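Lys-gingipain W83 (Porphyromonas gingivalis, PDB 6I9A) cleaves proteins preferentially after lysine residues as a secreted cysteine protease and may act as a virulence factor in periodontal disease. Local coordinates at residues A[98-102]-A[252-256]. Residues are numbered along the deposited sequence; the frame is centred on the assembly and turned at random.
Sequences KKVTD and AQFDY. With CA (calcium ion), chain H.
At the first calcium site of the catalytic domain, the loop that supplies a carbonyl ligand to the metal rests on the short strand 100-101 through Phe254 and Val100. Val100 CG1 sits almost squarely over the ring of Phe254, 3.9 Å from its centroid and 7° off the normal, a CH-pi contact. With chi1 at 70°, this methyl lies between the backbone N and the carbonyl carbon, and CG2 is left over the rim of the ring, 3.8 Å from Phe254 CE2. At the CZ end of the ring stands the Asp102 carboxylate, its plane turned 39° from the ring, OD1 3.5 Å and OD2 3.6 Å from Phe254 CZ; that carboxylate is held by a salt bridge to Arg120, while His358 meets the phenyl edge-to-face. The Asp255 carboxylate meets the flank of the valine, OD1 3.5 Å from Val100 CG1 and CG 3.6 Å from Val100 CB.

No direct hydrogen bond joins the segments; water does the linking. One molecule accepts from Val100 N and donates to Asp255 OD1 at 2.7 Å. Two more connect Lys99 NZ with the Gln253 amide, one through NE2 and the other through OE1, and NE2 also bonds to Ser280 O, which steadies the amide.

The type I turn from Gln253 to Tyr256, closed by Tyr256 N to Gln253 O, turns the Phe254 carbonyl away from 98-102, and its O binds calcium at 2.4 Å. This coordination, shared with Asp85, Glu263 and three waters, belongs to the calcium site of the gingipain (C25) catalytic domain, in the loop after strand 242-247 of its mixed sheet.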
ATOM      1  N   LYS A  98     -22.127  -1.693   7.337  1.00 11.30           N
ATOM      2  CA  LYS A  98     -23.298  -1.461   6.489  1.00 12.00           C
ATOM      3  C   LYS A  98     -22.908  -0.684   5.224  1.00 12.57           C
ATOM      4  O   LYS A  98     -23.785  -0.153   4.561  1.00 13.21           O
ATOM      5  CB  LYS A  98     -24.442  -0.732   7.235  1.00 15.07           C
ATOM      6  CG  LYS A  98     -24.704  -1.198   8.687  1.00 20.04           C
ATOM      7  CD  LYS A  98     -24.988  -2.649   8.765  1.00 23.24           C
ATOM      8  CE  LYS A  98     -25.358  -3.066  10.178  1.00 25.65           C
ATOM      9  NZ  LYS A  98     -25.667  -4.524  10.209  1.00 34.05           N
ATOM     10  N   LYS A  99     -21.606  -0.680   4.883  1.00 10.99           N
ATOM     11  CA  LYS A  99     -21.111   0.015   3.691  1.00 10.89           C
ATOM     12  C   LYS A  99     -20.235  -0.956   2.931  1.00 11.19           C
ATOM     13  O   LYS A  99     -19.816  -1.968   3.469  1.00 10.63           O
ATOM     14  CB  LYS A  99     -20.312   1.278   4.060  1.00 11.01           C
ATOM     15  CG  LYS A  99     -21.117   2.298   4.884  1.00 11.70           C
ATOM     16  CD  LYS A  99     -22.300   2.918   4.149  1.00 13.03           C
ATOM     17  CE  LYS A  99     -23.069   3.807   5.149  1.00 13.98           C
ATOM     18  NZ  LYS A  99     -24.163   4.522   4.500  1.00 19.22           N
ATOM     19  N   VAL A 100     -19.928  -0.636   1.669  1.00  9.87           N
ATOM     20  CA  VAL A 100     -19.159  -1.584   0.860  1.00  9.87           C
ATOM     21  C   VAL A 100     -17.834  -1.900   1.529  1.00  9.53           C
ATOM     22  O   VAL A 100     -17.153  -1.038   2.125  1.00  9.67           O
ATOM     23  CB  VAL A 100     -18.987  -1.051  -0.591  1.00 10.32           C
ATOM     24  CG1 VAL A 100     -18.047   0.173  -0.665  1.00 11.71           C
ATOM     25  CG2 VAL A 100     -18.552  -2.176  -1.537  1.00 12.42           C
ATOM     26  N   THR A 101     -17.401  -3.166   1.359  1.00  9.54           N
ATOM     27  CA  THR A 101     -16.098  -3.627   1.813  1.00  9.55           C
ATOM     28  C   THR A 101     -15.608  -4.692   0.870  1.00  9.80           C
ATOM     29  O   THR A 101     -16.380  -5.466   0.277  1.00 10.55           O
ATOM     30  CB  THR A 101     -16.136  -4.196   3.267  1.00 10.69           C
ATOM     31  OG1 THR A 101     -14.820  -4.501   3.730  1.00 10.29           O
ATOM     32  CG2 THR A 101     -17.007  -5.452   3.431  1.00 11.14           C
ATOM     33  N   ASP A 102     -14.274  -4.767   0.821  1.00  9.59           N
ATOM     34  CA  ASP A 102     -13.542  -5.830   0.135  1.00  9.70           C
ATOM     35  C   ASP A 102     -13.010  -6.853   1.142  1.00  9.68           C
ATOM     36  O   ASP A 102     -12.364  -7.826   0.746  1.00 10.24           O
ATOM     37  CB  ASP A 102     -12.351  -5.269  -0.672  1.00 10.72           C
ATOM     38  CG  ASP A 102     -12.763  -4.567  -1.935  1.00 11.05           C
ATOM     39  OD1 ASP A 102     -13.858  -4.877  -2.441  1.00 11.26           O
ATOM     40  OD2 ASP A 102     -11.971  -3.699  -2.432  1.00 11.04           O
ATOM     41  N   ALA A 252     -13.245   6.669   1.131  1.00  9.24           N
ATOM     42  CA  ALA A 252     -12.963   5.467   0.337  1.00  9.28           C
ATOM     43  C   ALA A 252     -14.243   4.692   0.144  1.00  8.93           C
ATOM     44  O   ALA A 252     -14.202   3.481  -0.070  1.00  9.63           O
ATOM     45  CB  ALA A 252     -11.877   4.631   1.010  1.00  9.75           C
ATOM     46  N   GLN A 253     -15.406   5.356   0.122  1.00  9.86           N
ATOM     47  CA  GLN A 253     -16.706   4.645  -0.112  1.00  9.84           C
ATOM     48  C   GLN A 253     -16.850   4.462  -1.624  1.00  9.86           C
ATOM     49  O   GLN A 253     -17.514   5.227  -2.330  1.00 10.47           O
ATOM     50  CB  GLN A 253     -17.844   5.462   0.483  1.00 10.54           C
ATOM     51  CG  GLN A 253     -19.097   4.574   0.653  1.00 10.83           C
ATOM     52  CD  GLN A 253     -20.198   5.317   1.343  1.00 10.87           C
ATOM     53  OE1 GLN A 253     -21.232   5.684   0.722  1.00 12.29           O
ATOM     54  NE2 GLN A 253     -20.024   5.538   2.625  1.00 11.21           N
ATOM     55  N   PHE A 254     -16.237   3.378  -2.108  1.00  9.85           N
ATOM     56  CA  PHE A 254     -15.992   3.236  -3.534  1.00 10.24           C
ATOM     57  C   PHE A 254     -17.156   2.672  -4.324  1.00 10.09           C
ATOM     58  O   PHE A 254     -17.019   2.504  -5.551  1.00 10.09           O
ATOM     59  CB  PHE A 254     -14.687   2.428  -3.780  1.00 10.33           C
ATOM     60  CG  PHE A 254     -14.693   1.062  -3.147  1.00 10.07           C
ATOM     61  CD1 PHE A 254     -14.097   0.849  -1.903  1.00 11.59           C
ATOM     62  CD2 PHE A 254     -15.258  -0.012  -3.804  1.00 11.47           C
ATOM     63  CE1 PHE A 254     -14.123  -0.419  -1.309  1.00 12.98           C
ATOM     64  CE2 PHE A 254     -15.308  -1.277  -3.208  1.00 12.33           C
ATOM     65  CZ  PHE A 254     -14.714  -1.491  -1.974  1.00 13.06           C
ATOM     66  N   ASP A 255     -18.348   2.462  -3.709  1.00 10.28           N
ATOM     67  CA  ASP A 255     -19.575   2.207  -4.456  1.00 10.53           C
ATOM     68  C   ASP A 255     -20.510   3.431  -4.431  1.00 11.01           C
ATOM     69  O   ASP A 255     -21.687   3.302  -4.805  1.00 12.25           O
ATOM     70  CB  ASP A 255     -20.292   0.979  -3.894  1.00 11.43           C
ATOM     71  CG  ASP A 255     -21.000   1.235  -2.592  1.00 12.73           C
ATOM     72  OD1 ASP A 255     -20.604   2.195  -1.883  1.00 12.14           O
ATOM     73  OD2 ASP A 255     -21.970   0.490  -2.281  1.00 15.62           O
ATOM     74  N   TYR A 256     -19.996   4.607  -4.102  1.00 11.10           N
ATOM     75  CA  TYR A 256     -20.790   5.819  -4.109  1.00 11.76           C
ATOM     76  C   TYR A 256     -21.272   6.136  -5.539  1.00 12.32           C
ATOM     77  O   TYR A 256     -20.687   5.679  -6.538  1.00 12.11           O
ATOM     78  CB  TYR A 256     -19.953   6.965  -3.549  1.00 11.71           C
ATOM     79  CG  TYR A 256     -20.708   8.267  -3.354  1.00 11.74           C
ATOM     80  CD1 TYR A 256     -21.849   8.328  -2.536  1.00 14.09           C
ATOM     81  CD2 TYR A 256     -20.214   9.458  -3.872  1.00 13.26           C
ATOM     82  CE1 TYR A 256     -22.483   9.550  -2.270  1.00 13.82           C
ATOM     83  CE2 TYR A 256     -20.854  10.671  -3.631  1.00 14.47           C
ATOM     84  CZ  TYR A 256     -22.006  10.705  -2.865  1.00 14.69           C
ATOM     85  OH  TYR A 256     -22.634  11.920  -2.671  1.00 16.94           O
TER
HETATM   86 CA    CA H 706     -16.623   3.613  -7.589  1.00 10.30          CA
HETATM   87  O   HOH W   1     -22.172   6.925   4.082  1.00 14.84           O
HETATM   88  O   HOH W   2     -23.899   4.941   1.765  1.00 29.11           O
HETATM   89  O   HOH W   3     -21.155   1.782   0.747  1.00 13.37           O
HETATM   90  O   HOH W   4     -17.945   5.233  -6.312  1.00 11.66           O
HETATM   91  O   HOH W   5     -18.743   2.550  -8.123  1.00 12.89           O
HETATM   92  O   HOH W   6     -17.175   5.313  -9.137  1.00 12.10           O